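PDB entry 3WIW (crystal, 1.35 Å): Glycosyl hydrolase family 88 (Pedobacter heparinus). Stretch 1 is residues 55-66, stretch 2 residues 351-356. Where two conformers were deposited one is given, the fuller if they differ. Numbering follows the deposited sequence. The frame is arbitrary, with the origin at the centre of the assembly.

Stretch 1 55-66: NPRSVNPDGTVR
Stretch 2 351-356: ENQFFI

Contact between a β-hairpin (residues 55-66) and an irregular segment (residues 351-356) of the same chain; the touching residues are at least 288 apart in sequence. Residues 55-59 form the first hairpin strand, and the second begins at Val65; Pro56 (-67/132), Val59 (-113/123) and Val65 (-98/127) are extended. The strands are antiparallel: Arg57 N donates to Arg66 O (2.9 Å), Arg66 N to Ser58 O (2.9 Å), and Asn60 N to Thr64 O (2.8 Å). Arg57 departs from regular strand geometry (phi/psi -112/-55), and Ser58 N (-159/178) makes a weak bond to the same Arg66 O (3.4 Å). A type I turn from Asn60 to Gly63 closes the hairpin, with Gly63 N bonded to Asn60 O (2.8 Å). Pro61 (-51/-32) and Asp62 (-83/2) occupy its corners; the fixed phi of proline suits the first. Gly63 adopts 96/-13, where a CB would jam against the carbonyl O of Asp62, so glycine fits.

Side chains brace the turn. Asp62, chi1 69° (p), places OD1 3.0 Å from Thr64 N and 2.6 Å from Thr64 OG1, accepting hydrogen bonds from both. Thr64, also p (61°), in turn accepts at OG1 from Asn60 ND2 (3.0 Å); Asn60 is m (-65°). Thr64 points away from the second stretch, and its hydroxyl bonds within the turn.

The second stretch has no regular secondary structure. Asn352, Gln353 and Phe354 all have positive phi (63/28, 54/30, 71/8), and the coil is tied by Phe354 N to Glu351 O (3.0 Å) and Phe355 N to Asn352 O (3.1 Å). Asn352, chi1 -158° (t), adds a bond from ND2 to Phe355 O (3.2 Å). Phe355 then extends (-71/154). In register, the CA of Val65 lies 7.2 Å from the CA of Gln353, and the CA of Ser58 8.2 Å from the CA of Phe355.

Together the stretches bury 303 Å². Phe355 contributes most, 93 Å²; its CA-to-CB bond points toward the hairpin, and chi1 -69° (m) with chi2 -83° sets the ring against it. Phe355 CZ lies 3.7 Å from Pro56 CB (toward, C-gamma endo) and 3.5 Å from both Arg57 C and Ser58 N, so the ring tip packs against backbone as well as side chain. Phe355 CE2 meets Val59 CG2 at 3.7 Å, while Val65 CG1 lies at the ring edge, 4.4 Å from Phe355 CE2. Val59 and Val65, both t (176° and 179°), point toward the second stretch and offer compact apolar methyls. Arg57 (t, t, t; chi4 157°) and Ser58 (p, 59°) point away, their side-chain polar groups bonded elsewhere in the structure.

Gln353, pointing toward the hairpin, makes the one hydrogen bond across the contact. With chi1 -61° (m), chi2 -76° (m) and chi3 29°, Gln353 CG lies 4.0 Å from Val59 CG2, Gln353 CD 3.6 Å from Val65 CG2, and Gln353 NE2 donates to Gly63 O (2.9 Å, 163°). Glutamine suits this place: its methylenes tolerate apolar neighbours while its amide supplies the donor.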

# COMPACT_ATOMS: atom_id res chain seq x y z
N ASN A 55 0.17 16.59 5.33
CA ASN A 55 -0.56 15.96 4.25
C ASN A 55 -1.94 15.49 4.65
O ASN A 55 -2.16 15.07 5.79
CB ASN A 55 0.27 14.80 3.71
CG ASN A 55 1.55 15.28 3.10
OD1 ASN A 55 1.52 16.00 2.10
ND2 ASN A 55 2.67 14.98 3.74
N PRO A 56 -2.90 15.54 3.72
CA PRO A 56 -4.25 15.05 4.07
C PRO A 56 -4.23 13.54 4.29
O PRO A 56 -3.68 12.81 3.46
CB PRO A 56 -5.07 15.43 2.84
CG PRO A 56 -4.10 15.43 1.72
CD PRO A 56 -2.81 15.96 2.31
N ARG A 57 -4.82 13.09 5.40
CA ARG A 57 -4.86 11.68 5.73
C ARG A 57 -6.26 11.05 5.67
O ARG A 57 -6.45 10.04 5.01
CB ARG A 57 -4.25 11.43 7.11
CG ARG A 57 -4.38 9.99 7.58
CD ARG A 57 -3.60 9.72 8.88
NE ARG A 57 -4.06 8.50 9.52
CZ ARG A 57 -3.37 7.76 10.38
NH1 ARG A 57 -2.09 8.05 10.66
NH2 ARG A 57 -3.95 6.69 10.93
N SER A 58 -7.21 11.62 6.39
CA SER A 58 -8.55 11.05 6.46
C SER A 58 -9.52 12.13 6.87
O SER A 58 -9.12 13.28 7.12
CB SER A 58 -8.60 9.86 7.43
OG SER A 58 -8.22 10.25 8.74
N VAL A 59 -10.81 11.79 6.95
CA VAL A 59 -11.82 12.75 7.36
C VAL A 59 -12.39 12.32 8.71
O VAL A 59 -12.86 11.19 8.86
CB VAL A 59 -12.91 12.88 6.29
CG1 VAL A 59 -14.03 13.83 6.76
CG2 VAL A 59 -12.31 13.39 4.98
N ASN A 60 -12.30 13.20 9.69
CA ASN A 60 -12.81 12.94 11.04
C ASN A 60 -14.33 12.86 11.07
O ASN A 60 -14.99 13.39 10.16
CB ASN A 60 -12.37 14.08 11.95
CG ASN A 60 -10.86 14.13 12.12
OD1 ASN A 60 -10.21 13.08 12.26
ND2 ASN A 60 -10.29 15.33 12.08
N PRO A 61 -14.90 12.20 12.10
CA PRO A 61 -16.36 12.12 12.25
C PRO A 61 -17.05 13.49 12.15
O PRO A 61 -18.16 13.55 11.65
CB PRO A 61 -16.53 11.53 13.65
CG PRO A 61 -15.31 10.66 13.81
CD PRO A 61 -14.20 11.38 13.10
N ASP A 62 -16.39 14.56 12.60
CA ASP A 62 -16.99 15.89 12.53
C ASP A 62 -16.83 16.59 11.17
O ASP A 62 -17.25 17.73 11.01
CB ASP A 62 -16.51 16.81 13.67
CG ASP A 62 -15.03 17.22 13.56
OD1 ASP A 62 -14.33 16.84 12.59
OD2 ASP A 62 -14.56 17.95 14.47
N GLY A 63 -16.21 15.91 10.21
CA GLY A 63 -16.07 16.44 8.87
C GLY A 63 -14.76 17.14 8.58
O GLY A 63 -14.45 17.41 7.42
N THR A 64 -13.99 17.44 9.62
CA THR A 64 -12.67 18.08 9.45
C THR A 64 -11.62 17.07 8.96
O THR A 64 -11.81 15.85 9.04
CB THR A 64 -12.18 18.73 10.76
OG1 THR A 64 -12.05 17.72 11.77
CG2 THR A 64 -13.14 19.83 11.24
N VAL A 65 -10.50 17.58 8.46
CA VAL A 65 -9.50 16.70 7.87
C VAL A 65 -8.38 16.40 8.87
O VAL A 65 -7.82 17.31 9.49
CB VAL A 65 -8.89 17.33 6.61
CG1 VAL A 65 -7.82 16.42 6.04
CG2 VAL A 65 -9.98 17.59 5.58
N ARG A 66 -8.11 15.11 9.06
CA ARG A 66 -6.94 14.68 9.83
C ARG A 66 -5.72 14.81 8.95
O ARG A 66 -5.71 14.29 7.83
CB ARG A 66 -7.09 13.24 10.31
CG ARG A 66 -5.88 12.72 11.04
CD ARG A 66 -6.13 11.35 11.64
NE ARG A 66 -4.91 10.83 12.25
CZ ARG A 66 -4.85 9.70 12.94
NH1 ARG A 66 -3.70 9.30 13.45
NH2 ARG A 66 -5.95 8.99 13.15
N GLU A 351 -15.92 17.38 -3.75
CA GLU A 351 -16.45 16.83 -2.50
C GLU A 351 -15.45 15.98 -1.73
O GLU A 351 -14.31 15.82 -2.16
CB GLU A 351 -17.72 16.04 -2.79
CG GLU A 351 -18.74 16.92 -3.52
CD GLU A 351 -20.13 16.33 -3.61
OE1 GLU A 351 -20.31 15.16 -3.18
OE2 GLU A 351 -21.04 17.03 -4.10
N ASN A 352 -15.86 15.43 -0.59
CA ASN A 352 -15.04 14.44 0.12
C ASN A 352 -13.69 15.02 0.59
O ASN A 352 -12.71 14.28 0.72
CB ASN A 352 -14.81 13.23 -0.81
CG ASN A 352 -14.46 11.94 -0.08
OD1 ASN A 352 -14.96 11.67 1.00
ND2 ASN A 352 -13.60 11.13 -0.70
N GLN A 353 -13.65 16.33 0.86
CA GLN A 353 -12.41 16.99 1.25
C GLN A 353 -11.27 16.74 0.25
O GLN A 353 -10.08 16.76 0.60
CB GLN A 353 -12.02 16.63 2.69
CG GLN A 353 -13.08 17.06 3.73
CD GLN A 353 -13.06 18.57 4.02
OE1 GLN A 353 -12.70 19.37 3.17
NE2 GLN A 353 -13.40 18.95 5.25
N PHE A 354 -11.66 16.57 -1.01
CA PHE A 354 -10.76 16.37 -2.15
C PHE A 354 -10.04 15.01 -2.17
O PHE A 354 -9.16 14.79 -3.02
CB PHE A 354 -9.75 17.52 -2.30
CG PHE A 354 -10.37 18.88 -2.29
CD1 PHE A 354 -11.46 19.18 -3.11
CD2 PHE A 354 -9.89 19.88 -1.44
CE1 PHE A 354 -12.04 20.44 -3.08
CE2 PHE A 354 -10.46 21.14 -1.41
CZ PHE A 354 -11.54 21.42 -2.23
N PHE A 355 -10.42 14.10 -1.29
CA PHE A 355 -9.99 12.72 -1.44
C PHE A 355 -10.71 12.08 -2.62
O PHE A 355 -11.83 12.45 -2.96
CB PHE A 355 -10.28 11.91 -0.19
CG PHE A 355 -9.43 12.29 0.99
CD1 PHE A 355 -8.15 11.77 1.13
CD2 PHE A 355 -9.90 13.16 1.96
CE1 PHE A 355 -7.35 12.10 2.24
CE2 PHE A 355 -9.13 13.49 3.06
CZ PHE A 355 -7.84 12.97 3.21
N ILE A 356 -10.09 11.07 -3.21
CA ILE A 356 -10.61 10.46 -4.42
C ILE A 356 -11.67 9.37 -4.12
O ILE A 356 -12.74 9.38 -4.69
CB ILE A 356 -9.46 9.89 -5.27
CG1 ILE A 356 -8.53 11.03 -5.72
CG2 ILE A 356 -10.00 9.13 -6.47
CD1 ILE A 356 -7.21 10.60 -6.31